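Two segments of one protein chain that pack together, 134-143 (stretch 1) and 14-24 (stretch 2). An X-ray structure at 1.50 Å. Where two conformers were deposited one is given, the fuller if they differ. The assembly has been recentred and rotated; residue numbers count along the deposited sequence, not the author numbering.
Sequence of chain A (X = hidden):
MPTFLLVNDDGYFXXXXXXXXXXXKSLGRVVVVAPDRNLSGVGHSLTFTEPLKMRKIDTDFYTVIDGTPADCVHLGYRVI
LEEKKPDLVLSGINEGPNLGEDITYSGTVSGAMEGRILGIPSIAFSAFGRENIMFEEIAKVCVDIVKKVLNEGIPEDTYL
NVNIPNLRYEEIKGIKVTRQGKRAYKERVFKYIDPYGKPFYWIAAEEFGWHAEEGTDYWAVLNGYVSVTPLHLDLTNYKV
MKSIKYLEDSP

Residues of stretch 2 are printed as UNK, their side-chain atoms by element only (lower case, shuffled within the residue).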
# COMPACT_ATOMS: atom_id res chain seq x y z
N MET A 134 26.69 -8.18 -8.96
CA MET A 134 27.32 -9.52 -8.94
C MET A 134 27.15 -10.19 -7.56
O MET A 134 28.10 -10.30 -6.78
CB MET A 134 28.79 -9.39 -9.29
CG MET A 134 29.02 -8.90 -10.73
SD MET A 134 30.77 -8.70 -11.16
CE MET A 134 31.10 -7.11 -10.42
N PHE A 135 25.92 -10.62 -7.26
CA PHE A 135 25.62 -11.17 -5.94
C PHE A 135 26.47 -12.39 -5.59
O PHE A 135 26.79 -12.57 -4.44
CB PHE A 135 24.14 -11.52 -5.85
CG PHE A 135 23.26 -10.32 -5.82
CD1 PHE A 135 23.14 -9.55 -4.64
CD2 PHE A 135 22.52 -9.95 -6.92
CE1 PHE A 135 22.34 -8.43 -4.65
CE2 PHE A 135 21.69 -8.84 -6.89
CZ PHE A 135 21.61 -8.10 -5.74
N GLU A 136 26.81 -13.24 -6.57
CA GLU A 136 27.65 -14.39 -6.23
C GLU A 136 29.07 -14.02 -5.87
O GLU A 136 29.66 -14.68 -5.01
CB GLU A 136 27.65 -15.44 -7.34
CG GLU A 136 26.29 -15.99 -7.58
CD GLU A 136 26.28 -17.13 -8.57
OE1 GLU A 136 27.31 -17.35 -9.24
OE2 GLU A 136 25.25 -17.79 -8.68
N GLU A 137 29.63 -12.98 -6.50
CA GLU A 137 30.91 -12.47 -6.10
C GLU A 137 30.84 -11.85 -4.70
O GLU A 137 31.69 -12.07 -3.87
CB GLU A 137 31.42 -11.41 -7.08
CG GLU A 137 31.69 -11.95 -8.51
CD GLU A 137 32.83 -12.93 -8.55
OE1 GLU A 137 33.85 -12.72 -7.88
OE2 GLU A 137 32.71 -13.93 -9.27
N ILE A 138 29.79 -11.07 -4.47
CA ILE A 138 29.61 -10.43 -3.16
C ILE A 138 29.48 -11.47 -2.05
O ILE A 138 30.02 -11.28 -0.94
CB ILE A 138 28.41 -9.46 -3.19
CG1 ILE A 138 28.77 -8.24 -4.03
CG2 ILE A 138 27.96 -9.03 -1.76
CD1 ILE A 138 27.60 -7.32 -4.39
N ALA A 139 28.79 -12.57 -2.33
CA ALA A 139 28.58 -13.60 -1.30
C ALA A 139 29.89 -14.17 -0.80
O ALA A 139 30.00 -14.59 0.34
CB ALA A 139 27.64 -14.73 -1.79
N LYS A 140 30.90 -14.21 -1.68
CA LYS A 140 32.20 -14.74 -1.27
C LYS A 140 32.80 -13.94 -0.10
O LYS A 140 33.30 -14.54 0.85
CB LYS A 140 33.19 -14.76 -2.45
CG LYS A 140 32.73 -15.67 -3.58
CD LYS A 140 33.63 -15.51 -4.81
CE LYS A 140 33.17 -16.40 -5.93
NZ LYS A 140 34.00 -16.11 -7.17
N VAL A 141 32.71 -12.61 -0.15
CA VAL A 141 33.27 -11.86 0.95
C VAL A 141 32.33 -11.95 2.19
O VAL A 141 32.81 -11.98 3.31
CB VAL A 141 33.73 -10.45 0.57
CG1 VAL A 141 32.58 -9.55 0.41
CG2 VAL A 141 34.79 -9.95 1.58
N CYS A 142 31.02 -12.08 1.97
CA CYS A 142 30.11 -12.26 3.12
C CYS A 142 30.50 -13.52 3.91
O CYS A 142 30.53 -13.51 5.16
CB CYS A 142 28.65 -12.32 2.68
SG CYS A 142 28.09 -10.82 1.87
N VAL A 143 30.78 -14.61 3.19
CA VAL A 143 31.14 -15.85 3.85
C VAL A 143 32.50 -15.72 4.58
O VAL A 143 32.66 -16.22 5.67
CB VAL A 143 31.03 -17.04 2.89
CG1 VAL A 143 31.51 -18.33 3.55
CG2 VAL A 143 29.58 -17.15 2.43
N UNK A 14 14.89 -13.44 -4.30
CA UNK A 14 15.83 -12.46 -4.80
C UNK A 14 17.21 -13.10 -5.00
O UNK A 14 17.59 -14.02 -4.26
o UNK A 14 16.79 -11.58 -2.74
c UNK A 14 15.94 -11.28 -3.83
N UNK A 15 17.94 -12.62 -6.00
CA UNK A 15 19.28 -13.19 -6.22
C UNK A 15 20.24 -12.98 -5.02
O UNK A 15 21.15 -13.75 -4.79
c UNK A 15 19.79 -12.44 -7.45
c UNK A 15 17.61 -11.58 -7.00
c UNK A 15 18.97 -11.19 -7.49
N UNK A 16 20.05 -11.91 -4.24
CA UNK A 16 20.94 -11.62 -3.14
C UNK A 16 20.82 -12.64 -2.01
O UNK A 16 21.83 -13.04 -1.44
N UNK A 17 19.60 -12.99 -1.63
CA UNK A 17 19.41 -13.94 -0.52
C UNK A 17 19.84 -15.33 -0.98
O UNK A 17 20.43 -16.08 -0.22
c UNK A 17 16.68 -14.64 2.15
c UNK A 17 16.91 -14.45 -0.87
c UNK A 17 17.97 -13.93 0.08
c UNK A 17 17.98 -14.61 1.43
N UNK A 18 19.54 -15.64 -2.23
CA UNK A 18 19.89 -16.99 -2.72
C UNK A 18 21.40 -17.15 -2.88
O UNK A 18 21.95 -18.21 -2.54
n UNK A 18 16.76 -16.66 -3.78
c UNK A 18 19.10 -17.30 -3.96
c UNK A 18 17.68 -17.64 -3.63
o UNK A 18 17.40 -18.77 -3.16
N UNK A 19 22.08 -16.11 -3.37
CA UNK A 19 23.55 -16.16 -3.46
C UNK A 19 24.17 -16.39 -2.09
O UNK A 19 25.12 -17.17 -1.93
c UNK A 19 24.15 -14.90 -4.12
N UNK A 20 23.67 -15.66 -1.10
CA UNK A 20 24.23 -15.76 0.23
C UNK A 20 23.95 -17.16 0.81
O UNK A 20 24.83 -17.76 1.42
c UNK A 20 24.27 -14.52 2.51
c UNK A 20 23.62 -13.30 3.22
c UNK A 20 23.69 -14.64 1.12
c UNK A 20 25.81 -14.46 2.52
N UNK A 21 22.71 -17.64 0.63
CA UNK A 21 22.32 -18.96 1.11
C UNK A 21 23.28 -20.02 0.56
O UNK A 21 23.80 -20.86 1.29
c UNK A 21 19.18 -21.01 0.46
n UNK A 21 18.10 -24.47 0.56
c UNK A 21 20.48 -20.68 1.09
c UNK A 21 18.43 -23.31 0.04
n UNK A 21 18.30 -23.11 -1.28
n UNK A 21 18.80 -22.35 0.87
c UNK A 21 20.91 -19.30 0.68
N UNK A 22 23.46 -19.98 -0.74
CA UNK A 22 24.32 -21.00 -1.40
C UNK A 22 25.75 -21.01 -0.85
O UNK A 22 26.34 -22.08 -0.56
c UNK A 22 24.24 -20.80 -2.91
o UNK A 22 21.09 -22.73 -2.94
c UNK A 22 22.85 -21.14 -3.48
o UNK A 22 23.11 -23.53 -3.14
c UNK A 22 22.33 -22.57 -3.17
N UNK A 23 26.35 -19.82 -0.76
CA UNK A 23 27.70 -19.68 -0.23
C UNK A 23 27.87 -20.13 1.21
O UNK A 23 28.89 -20.73 1.58
c UNK A 23 28.23 -18.25 -0.45
N UNK A 24 26.85 -19.85 2.03
CA UNK A 24 26.93 -20.17 3.45
C UNK A 24 26.86 -21.66 3.78
O UNK A 24 27.22 -22.05 4.88
c UNK A 24 25.79 -19.49 4.22
c UNK A 24 27.05 -17.74 5.46
c UNK A 24 24.60 -17.48 4.89
c UNK A 24 25.95 -17.99 4.43

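Position 14 carries one carbon and one oxygen and makes no contact with stretch 1. The oxygen sits 3.3 Å from N of position 17, a weak capping bond just before the helix begins: a hydroxyl on a single carbon, Ser14.

At position 15 three carbons close a ring onto the backbone N, and one of them lies 3.6 Å from CE2 of Phe135. Only proline makes that ring, and Pro15 suits a first helical turn, where its N has no bond to give.

Position 16 has no side-chain atoms, so it is Gly16. Its CA lies 3.4 Å from CD1 of Phe135, over one face of the ring. An ideal CB here would fall 3.2 Å from Phe135 CE1, which is tight; the bare backbone lets the aromatic ring settle against it.

Position 17 has four carbons, forked at the first, with one arm two carbons long. It points away from stretch 1 and touches none of it: Ile17, serving another side of its helix.

Position 18 shows two carbons, the second bearing one oxygen and one nitrogen. The amide is Asn18, out of reach of stretch 1; its ND2 donates to Ser14 O at 2.8 Å, tying down the start of the helix.

Position 19 has a single carbon, pointing toward stretch 1, 3.5 Å from Phe135 O and 3.8 Å from Phe135 CB. This is Ala19, small enough for backbone to approach backbone.

Position 20 has four carbons forked at the second, one of them 3.6 Å from Cys142 CB. Leu20 starts sideways, but its end comes nearer.

Position 21 runs three carbons, a nitrogen, then a carbon with two more nitrogens: a guanidinium, Arg21, pointing away.

Position 22 has three carbons, the third with two oxygens. Glu22 leaves its CA toward stretch 1, yet its end leads away; OE2 lies 3.3 Å from Arg21 NH1 in a salt bridge.

Position 23 is again one carbon, 3.4 Å from Val143 CG2 and 3.8 Å from Ala139 CB: Ala23.

Position 24 has four carbons forked at the second, the nearest 4.0 Å from Val143 CG2, giving Leu24.

The rule is small residues at the crossing. Ala19 and Ala23 meet Ala139, and the helix axes approach to 8.4 Å at 47°. Phe135 fills one end against Pro15 and Gly16; Val143 fills the other against Ala23 and Leu24. No hydrogen bond crosses, so apolar fit carries the contact, while the charged pairs stay within their own helices.

Stretch 2 14-24: SPGINALREAL
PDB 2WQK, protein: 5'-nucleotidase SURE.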